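Local atomic coordinates of putative cell adhesion protein (PDB entry 4K4K), a protein that probably serves as a subunit of the tip of bacterial fimbriae, the surface filaments that mediate cell adhesion and biofilm formation. Residues F86-Y90 against V133-F137; G39-L43 against I75-V79. Numbering follows the deposited sequence.

Interaction 1 of 2, residues F86-Y90 against V133-F137; sequences FVAYY and VAFVF
F135 lays one face of its ring beneath the methyl of A88: A88 CB lies 4.1 Å from the ring centroid, 20° off the normal, a CH-pi contact. Both segments are extended and run in roughly the same direction, 36° apart, with CA separations of 7.9 Å for F86-V133, 7.4 Å for A88-F135 and 7.7 Å for Y89-F137. No hydrogen bond joins them. From 133-137, where strand 132-150 is interrupted at F135, the alternate residues V133, F135 and F137 point inward, both phenylalanines with chi1 m, and F86, A88 and Y90 answer from 86-90. A88 suits the middle because its short side chain leaves room for two rings, its CB being 3.9 Å from F135 CE1 and 3.8 Å from F137 CZ. F86 CB meets F135 CE1 at 3.8 Å, while the F86 ring turns aside at chi1 m and offers one face to V133 CG2, 4.3 Å from its centroid. At the other end F137 CE1 comes within 3.8 Å of Y89 C and 4.2 Å of Y90 CB. Y89 points away, and its OH is hydrogen-bonded to N53 OD1. Strand 118-126 pairs with both strands involved and adds A120 against F135. Side chains thus fill the inner face of a curled sheet whose strands two apart converge, consistent with a transthyretin-clan fimbrillin-like domain.

Interaction 2 of 2, residues G39-L43 against I75-V79; sequences GIYML and IYFPV
A Met-aromatic contact, set in an apolar pocket between strand 37-44 and the irregular loop that precedes strand 84-90, joins these segments. M42, present as selenomethionine, has SE 5.2 Å from the centroid of the F77 ring, obliquely placed. Segment 39-43 is an extended strand in which I40 and M42 point toward the loop and Y41 points away; the loop is also extended through I75-P78, and the closest CA pair is M42-I75, 7.4 Å apart. M42 runs out with chi1 and chi2 t, then bends at chi3 p. This long, flexible chain puts SE 3.6 Å from I75 CG2 and 4.3 Å from P78 CD, and brings CE within 3.3 Å of Y76 O. I75, branched at CB, also reaches back along the strand, its CD1 3.6 Å from I40 CG2. No hydrogen bond crosses between the segments; I75 N is hydrogen-bonded to Y56 OH, on strand 47-57. With selenium replacing the native sulfur of M42, the contact rests on apolar packing and a Met-aromatic interaction.

Both contacts are buried, but interaction 1 is centred about 14 Å from the centre of the chain and interaction 2 about 25 Å, toward one end of the elongated molecule. Both reach the same sheet, through the antiparallel neighbours 37-44 and 84-90, with probable hydrogen bonds from Y41 N to V87 O (3.0 Å) and from G39 N to Y89 O (3.1 Å). Interaction 1 packs side chains of a strand and of an interrupted strand, with phenylalanine rings and small methyls, whereas interaction 2 fastens a loop through one long selenomethionine and aliphatic chains. The F86 and F77 rings meet, CZ to CZ at 3.5 Å, making the two apolar clusters continuous.

Interaction 1 of 2, residues F86-Y90 against V133-F137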
# COMPACT_ATOMS: atom_id res chain seq x y z
N PHE A 86 1.96 21.12 -1.00
CA PHE A 86 2.18 20.10 0.01
C PHE A 86 2.08 18.75 -0.60
O PHE A 86 1.17 18.50 -1.40
CB PHE A 86 1.11 20.23 1.16
CG PHE A 86 1.34 21.47 1.99
CD1 PHE A 86 0.84 22.71 1.57
CD2 PHE A 86 2.12 21.42 3.14
CE1 PHE A 86 1.10 23.87 2.31
CE2 PHE A 86 2.39 22.58 3.87
CZ PHE A 86 1.88 23.80 3.46
N VAL A 87 2.96 17.85 -0.18
CA VAL A 87 2.94 16.44 -0.58
C VAL A 87 3.17 15.62 0.68
O VAL A 87 3.74 16.12 1.65
CB VAL A 87 3.94 16.07 -1.71
CG1 VAL A 87 3.63 16.80 -3.00
CG2 VAL A 87 5.40 16.31 -1.27
N ALA A 88 2.77 14.34 0.65
CA ALA A 88 2.97 13.44 1.79
C ALA A 88 3.05 12.01 1.33
O ALA A 88 2.62 11.69 0.22
CB ALA A 88 1.83 13.59 2.82
N TYR A 89 3.57 11.15 2.20
CA TYR A 89 3.63 9.72 1.90
C TYR A 89 3.44 8.94 3.19
O TYR A 89 3.61 9.46 4.30
CB TYR A 89 4.97 9.32 1.20
CG TYR A 89 6.13 9.34 2.17
CD1 TYR A 89 6.72 10.54 2.56
CD2 TYR A 89 6.57 8.16 2.79
CE1 TYR A 89 7.74 10.56 3.51
CE2 TYR A 89 7.57 8.18 3.76
CZ TYR A 89 8.13 9.38 4.14
OH TYR A 89 9.12 9.39 5.10
N TYR A 90 3.09 7.67 3.04
CA TYR A 90 2.91 6.72 4.14
C TYR A 90 3.57 5.41 3.70
O TYR A 90 3.42 5.05 2.54
CB TYR A 90 1.38 6.52 4.39
CG TYR A 90 1.08 5.35 5.31
CD1 TYR A 90 1.08 5.51 6.69
CD2 TYR A 90 0.93 4.06 4.79
CE1 TYR A 90 0.92 4.41 7.55
CE2 TYR A 90 0.71 2.96 5.64
CZ TYR A 90 0.70 3.15 7.02
OH TYR A 90 0.53 2.08 7.86
N VAL A 133 -5.10 21.51 4.97
CA VAL A 133 -4.71 20.67 3.83
C VAL A 133 -5.30 19.29 4.05
O VAL A 133 -4.98 18.64 5.06
CB VAL A 133 -3.17 20.62 3.61
CG1 VAL A 133 -2.79 19.63 2.50
CG2 VAL A 133 -2.58 22.00 3.32
N ALA A 134 -6.14 18.84 3.11
CA ALA A 134 -6.73 17.51 3.17
C ALA A 134 -5.96 16.62 2.21
O ALA A 134 -6.02 16.83 0.99
CB ALA A 134 -8.21 17.58 2.81
N PHE A 135 -5.13 15.72 2.75
CA PHE A 135 -4.34 14.81 1.94
C PHE A 135 -5.19 13.61 1.50
O PHE A 135 -5.83 12.97 2.33
CB PHE A 135 -3.10 14.33 2.71
CG PHE A 135 -2.08 15.42 2.96
CD1 PHE A 135 -1.24 15.87 1.94
CD2 PHE A 135 -1.94 15.99 4.22
CE1 PHE A 135 -0.26 16.84 2.18
CE2 PHE A 135 -0.99 17.01 4.45
CZ PHE A 135 -0.13 17.40 3.43
N VAL A 136 -5.19 13.31 0.21
CA VAL A 136 -5.92 12.15 -0.31
C VAL A 136 -4.86 11.15 -0.73
O VAL A 136 -4.14 11.39 -1.70
CB VAL A 136 -6.87 12.55 -1.46
CG1 VAL A 136 -7.54 11.32 -2.08
CG2 VAL A 136 -7.92 13.56 -0.98
N PHE A 137 -4.74 10.06 0.01
CA PHE A 137 -3.71 9.05 -0.26
C PHE A 137 -4.18 7.99 -1.22
O PHE A 137 -5.34 7.55 -1.16
CB PHE A 137 -3.29 8.38 1.05
CG PHE A 137 -2.39 9.23 1.93
CD1 PHE A 137 -1.02 9.20 1.78
CD2 PHE A 137 -2.93 10.07 2.90
CE1 PHE A 137 -0.19 9.98 2.60
CE2 PHE A 137 -2.11 10.88 3.70
CZ PHE A 137 -0.74 10.83 3.55

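Interaction 2 of 2, residues G39-L43 against I75-V79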
# COMPACT_ATOMS: atom_id res chain seq x y z
N GLY A 39 4.96 11.32 6.32
CA GLY A 39 6.01 12.32 6.13
C GLY A 39 5.42 13.41 5.25
O GLY A 39 4.86 13.10 4.20
N ILE A 40 5.51 14.67 5.66
CA ILE A 40 4.98 15.80 4.88
C ILE A 40 6.11 16.68 4.45
O ILE A 40 7.05 16.94 5.24
CB ILE A 40 3.92 16.62 5.70
CG1 ILE A 40 2.80 15.69 6.27
CG2 ILE A 40 3.33 17.79 4.88
CD1 ILE A 40 1.65 16.42 7.07
N TYR A 41 5.97 17.23 3.24
CA TYR A 41 6.86 18.26 2.70
C TYR A 41 6.06 19.47 2.33
O TYR A 41 5.00 19.34 1.69
CB TYR A 41 7.60 17.79 1.43
CG TYR A 41 8.59 16.67 1.63
CD1 TYR A 41 8.15 15.38 1.93
CD2 TYR A 41 9.94 16.86 1.39
CE1 TYR A 41 9.06 14.33 2.09
CE2 TYR A 41 10.86 15.81 1.51
CZ TYR A 41 10.41 14.54 1.85
OH TYR A 41 11.31 13.52 1.97
N MSE A 42 6.58 20.65 2.68
CA MSE A 42 6.04 21.92 2.20
C MSE A 42 7.00 22.38 1.10
O MSE A 42 8.20 22.48 1.35
CB MSE A 42 5.91 22.97 3.32
CG MSE A 42 5.46 24.31 2.78
SE MSE A 42 4.99 25.54 4.26
CE MSE A 42 6.70 25.89 4.85
N LEU A 43 6.48 22.65 -0.09
CA LEU A 43 7.28 22.96 -1.27
C LEU A 43 7.07 24.36 -1.78
O LEU A 43 5.94 24.84 -1.82
CB LEU A 43 6.98 21.99 -2.42
CG LEU A 43 7.07 20.48 -2.10
CD1 LEU A 43 6.58 19.65 -3.30
CD2 LEU A 43 8.54 20.09 -1.73
N ILE A 75 5.12 22.23 10.70
CA ILE A 75 5.28 23.04 9.51
C ILE A 75 4.47 24.31 9.71
O ILE A 75 3.27 24.24 10.02
CB ILE A 75 4.82 22.29 8.24
CG1 ILE A 75 5.77 21.12 7.90
CG2 ILE A 75 4.72 23.29 7.04
CD1 ILE A 75 5.12 20.11 6.89
N TYR A 76 5.12 25.46 9.51
CA TYR A 76 4.46 26.77 9.60
C TYR A 76 4.40 27.42 8.26
O TYR A 76 5.39 27.39 7.52
CB TYR A 76 5.18 27.72 10.57
CG TYR A 76 5.13 27.24 12.00
CD1 TYR A 76 4.03 27.52 12.81
CD2 TYR A 76 6.16 26.47 12.53
CE1 TYR A 76 3.97 27.05 14.13
CE2 TYR A 76 6.10 25.99 13.83
CZ TYR A 76 5.01 26.30 14.64
OH TYR A 76 4.98 25.81 15.92
N PHE A 77 3.26 28.07 7.95
CA PHE A 77 3.13 28.79 6.69
C PHE A 77 4.01 30.03 6.66
O PHE A 77 4.23 30.62 7.73
CB PHE A 77 1.68 29.17 6.46
CG PHE A 77 0.89 28.01 5.89
CD1 PHE A 77 0.80 27.83 4.51
CD2 PHE A 77 0.22 27.12 6.72
CE1 PHE A 77 0.05 26.77 3.97
CE2 PHE A 77 -0.48 26.04 6.19
CZ PHE A 77 -0.57 25.88 4.82
N PRO A 78 4.51 30.44 5.46
CA PRO A 78 5.29 31.70 5.38
C PRO A 78 4.50 32.88 5.95
O PRO A 78 3.31 33.09 5.63
CB PRO A 78 5.53 31.88 3.87
CG PRO A 78 5.41 30.49 3.30
CD PRO A 78 4.35 29.81 4.13
N VAL A 79 5.15 33.67 6.82
CA VAL A 79 4.52 34.82 7.44
C VAL A 79 4.09 35.89 6.39
O VAL A 79 3.11 36.59 6.62
CB VAL A 79 5.38 35.44 8.57
CG1 VAL A 79 6.66 36.09 8.02
CG2 VAL A 79 4.57 36.45 9.36